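Local coordinates for amidase, hydantoinase/carbamoylase family (Burkholderia ambifaria, PDB 5TP4), which probably hydrolyses N-carbamoyl-L-amino acids, as a zinc-dependent amidase of the peptidase M20 family, at residues B[198-203]-B[379-384]. Residues are numbered along the deposited sequence; the frame is centred on the assembly and turned at random.
Sequences HIEQGP and MVFIPC. With ZN (zinc ion), chain P.
His198 and Ile199 close a parallel strand pairing with Phe381 and Ile382, a worked example of how a metallohydrolase sets a zinc ligand at the C-terminal end of a sheet strand. Three backbone hydrogen bonds join the chains: His198 N to Val380 O, Ile382 N to His198 O, and Glu200 N to Ile382 O, the last beyond the strand end. The tight part lies on the Phe381 side. Glu200 CA sits over the centre of the Phe381 ring, 3.9 Å from its centroid and 13° off the normal, a CH-pi contact, and the Glu200 side chain crosses that of Phe381 at about a right angle, CG nearest CD2. Phe381 CG stands anti to its carbonyl carbon (chi1 -86°), which holds the ring face under Glu200 CA, with CE1 near His198 CB; Met379, bent at chi3, lays its CE against the same CB at 3.7 Å. On the opposite sheet face Ile199 CG2 meets Ile382 CG1 at 3.9 Å, and Val401 of helix 398-416 backs Ile382.

Past the strand ends Cys384 CB still packs on Ile199 CB, but backbone pairing stops and the looser, partly exposed side begins. Cys384 SG lies 3.3 Å from Gln201 N, and a water bridges Glu200 OE2 and Cys384 N, accepting from the latter. Glu200, its chain extended, also takes the amides of Val204 at OE1 and Leu205 at OE2, while Gln201 O bonds Thr237 of the second subunit.

His198 NE2 binds zinc at 2.4 Å, with two waters and His92 as the other ligands. Its ND1 donates to Ile199 O over 2.7 Å, nearly straight at 173° and in the ring plane, using a carbonyl lone pair. Zinc and carbonyl together hold the imidazole's rotation, consistent with a proton on ND1, and the bond probably strengthens NE2 as donor.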
ATOM      1  N   HIS B 198     -20.076  17.567 -22.647  1.00  7.65           N
ATOM      2  CA  HIS B 198     -19.799  16.510 -21.678  1.00  8.00           C
ATOM      3  C   HIS B 198     -20.039  17.035 -20.271  1.00  8.66           C
ATOM      4  O   HIS B 198     -19.880  18.228 -20.005  1.00  9.53           O
ATOM      5  CB  HIS B 198     -18.336  16.038 -21.818  1.00  9.86           C
ATOM      6  CG  HIS B 198     -18.098  14.635 -21.357  1.00 10.56           C
ATOM      7  ND1 HIS B 198     -17.994  14.295 -20.021  1.00 10.38           N
ATOM      8  CD2 HIS B 198     -17.947  13.479 -22.052  1.00 13.12           C
ATOM      9  CE1 HIS B 198     -17.812  12.990 -19.914  1.00 14.27           C
ATOM     10  NE2 HIS B 198     -17.761  12.476 -21.129  1.00 12.58           N
ATOM     11  N   ILE B 199     -20.416  16.136 -19.367  1.00 11.81           N
ATOM     12  CA  ILE B 199     -20.406  16.525 -17.958  1.00 12.49           C
ATOM     13  C   ILE B 199     -18.960  16.762 -17.521  1.00 12.71           C
ATOM     14  O   ILE B 199     -18.017  16.167 -18.050  1.00 11.06           O
ATOM     15  CB  ILE B 199     -21.103  15.481 -17.063  1.00 12.37           C
ATOM     16  CG1 ILE B 199     -20.462  14.081 -17.179  1.00 12.67           C
ATOM     17  CG2 ILE B 199     -22.602  15.429 -17.363  1.00 14.01           C
ATOM     18  CD1 ILE B 199     -20.850  13.147 -16.040  1.00 18.20           C
ATOM     19  N   GLU B 200     -18.780  17.668 -16.563  1.00 11.10           N
ATOM     20  CA  GLU B 200     -17.431  18.047 -16.122  1.00  9.97           C
ATOM     21  C   GLU B 200     -16.601  16.865 -15.622  1.00 12.85           C
ATOM     22  O   GLU B 200     -15.375  16.846 -15.799  1.00 14.35           O
ATOM     23  CB  GLU B 200     -17.523  19.079 -15.003  1.00  8.21           C
ATOM     24  CG  GLU B 200     -16.143  19.475 -14.494  1.00 10.38           C
ATOM     25  CD  GLU B 200     -16.208  20.341 -13.269  1.00 13.05           C
ATOM     26  OE1 GLU B 200     -15.207  20.397 -12.515  1.00 12.90           O
ATOM     27  OE2 GLU B 200     -17.273  20.955 -13.065  1.00 13.59           O
ATOM     28  N   GLN B 201     -17.227  15.910 -14.943  1.00 12.82           N
ATOM     29  CA  GLN B 201     -16.542  14.851 -14.179  1.00 14.15           C
ATOM     30  C   GLN B 201     -15.639  15.406 -13.079  1.00 13.38           C
ATOM     31  O   GLN B 201     -14.684  14.748 -12.646  1.00 14.01           O
ATOM     32  CB  GLN B 201     -15.748  13.909 -15.083  1.00 12.18           C
ATOM     33  CG  GLN B 201     -16.560  13.385 -16.282  1.00 13.11           C
ATOM     34  CD  GLN B 201     -15.721  12.469 -17.150  1.00 14.40           C
ATOM     35  OE1 GLN B 201     -14.734  12.903 -17.733  1.00 14.72           O
ATOM     36  NE2 GLN B 201     -16.107  11.195 -17.228  1.00 17.50           N
ATOM     37  N   GLY B 202     -15.950  16.596 -12.604  1.00 13.19           N
ATOM     38  CA  GLY B 202     -15.222  17.236 -11.529  1.00 13.62           C
ATOM     39  C   GLY B 202     -16.186  18.143 -10.787  1.00 11.49           C
ATOM     40  O   GLY B 202     -17.349  18.284 -11.168  1.00 15.70           O
ATOM     41  N   PRO B 203     -15.722  18.781  -9.714  1.00 13.52           N
ATOM     42  CA  PRO B 203     -16.621  19.521  -8.811  1.00 10.56           C
ATOM     43  C   PRO B 203     -16.718  21.020  -9.053  1.00 16.90           C
ATOM     44  O   PRO B 203     -17.498  21.677  -8.346  1.00 19.12           O
ATOM     45  CB  PRO B 203     -15.969  19.247  -7.448  1.00 11.01           C
ATOM     46  CG  PRO B 203     -14.462  19.279  -7.811  1.00 12.81           C
ATOM     47  CD  PRO B 203     -14.331  18.739  -9.215  1.00 15.56           C
ATOM     48  N   MET B 379     -15.074  22.245 -26.529  1.00  8.39           N
ATOM     49  CA  MET B 379     -15.999  21.454 -25.718  1.00  7.81           C
ATOM     50  C   MET B 379     -16.891  22.349 -24.871  1.00  8.18           C
ATOM     51  O   MET B 379     -16.520  23.473 -24.491  1.00 11.07           O
ATOM     52  CB  MET B 379     -15.275  20.484 -24.776  1.00 10.39           C
ATOM     53  CG  MET B 379     -14.598  19.284 -25.472  1.00 10.70           C
ATOM     54  SD  MET B 379     -13.902  18.145 -24.220  1.00 10.76           S
ATOM     55  CE  MET B 379     -15.391  17.406 -23.580  1.00 10.64           C
ATOM     56  N   VAL B 380     -18.078  21.815 -24.554  1.00  9.09           N
ATOM     57  CA  VAL B 380     -19.002  22.435 -23.608  1.00  9.44           C
ATOM     58  C   VAL B 380     -19.086  21.518 -22.407  1.00  7.67           C
ATOM     59  O   VAL B 380     -19.580  20.391 -22.536  1.00  8.93           O
ATOM     60  CB  VAL B 380     -20.412  22.635 -24.194  1.00  7.73           C
ATOM     61  CG1 VAL B 380     -21.272  23.467 -23.199  1.00  8.17           C
ATOM     62  CG2 VAL B 380     -20.375  23.321 -25.579  1.00 10.56           C
ATOM     63  N   PHE B 381     -18.652  21.997 -21.229  1.00  9.29           N
ATOM     64  CA  PHE B 381     -18.903  21.260 -19.989  1.00  8.95           C
ATOM     65  C   PHE B 381     -20.170  21.764 -19.302  1.00 11.69           C
ATOM     66  O   PHE B 381     -20.465  22.966 -19.319  1.00 10.61           O
ATOM     67  CB  PHE B 381     -17.778  21.430 -18.965  1.00  9.03           C
ATOM     68  CG  PHE B 381     -16.620  20.470 -19.095  1.00  9.02           C
ATOM     69  CD1 PHE B 381     -16.613  19.433 -19.992  1.00 13.03           C
ATOM     70  CD2 PHE B 381     -15.521  20.662 -18.278  1.00  9.69           C
ATOM     71  CE1 PHE B 381     -15.514  18.566 -20.073  1.00 14.65           C
ATOM     72  CE2 PHE B 381     -14.411  19.816 -18.345  1.00 11.36           C
ATOM     73  CZ  PHE B 381     -14.411  18.770 -19.236  1.00  9.76           C
ATOM     74  N   ILE B 382     -20.883  20.841 -18.658  1.00 10.02           N
ATOM     75  CA  ILE B 382     -21.967  21.165 -17.726  1.00 11.38           C
ATOM     76  C   ILE B 382     -21.614  20.604 -16.353  1.00 12.30           C
ATOM     77  O   ILE B 382     -20.823  19.653 -16.229  1.00 10.51           O
ATOM     78  CB  ILE B 382     -23.339  20.638 -18.219  1.00 10.16           C
ATOM     79  CG1 ILE B 382     -23.378  19.102 -18.351  1.00  8.86           C
ATOM     80  CG2 ILE B 382     -23.723  21.322 -19.534  1.00 12.13           C
ATOM     81  CD1 ILE B 382     -24.793  18.541 -18.441  1.00 11.43           C
ATOM     82  N   PRO B 383     -22.179  21.162 -15.284  1.00 13.59           N
ATOM     83  CA  PRO B 383     -21.878  20.637 -13.947  1.00 10.95           C
ATOM     84  C   PRO B 383     -22.475  19.257 -13.737  1.00 15.45           C
ATOM     85  O   PRO B 383     -23.422  18.844 -14.407  1.00 15.09           O
ATOM     86  CB  PRO B 383     -22.511  21.660 -12.993  1.00 11.60           C
ATOM     87  CG  PRO B 383     -23.436  22.426 -13.793  1.00 15.81           C
ATOM     88  CD  PRO B 383     -23.092  22.318 -15.231  1.00 11.90           C
ATOM     89  N   CYS B 384     -21.895  18.535 -12.781  1.00 12.47           N
ATOM     90  CA  CYS B 384     -22.416  17.235 -12.398  1.00 19.36           C
ATOM     91  C   CYS B 384     -22.273  17.067 -10.899  1.00 23.50           C
ATOM     92  O   CYS B 384     -21.402  17.674 -10.277  1.00 26.98           O
ATOM     93  CB  CYS B 384     -21.712  16.091 -13.133  1.00 22.57           C
ATOM     94  SG  CYS B 384     -19.891  16.050 -12.939  1.00 24.12           S
TER
HETATM   95 ZN    ZN P 501     -16.954  10.233 -21.399  0.54 24.25          ZN
HETATM   96  O   HOH W   1     -19.450  20.094 -11.559  1.00 13.67           O
HETATM   97  O   HOH W   2     -15.446  11.223 -23.042  1.00 13.31           O
HETATM   98  O   HOH W   3     -15.167   9.358 -20.315  1.00 37.44           O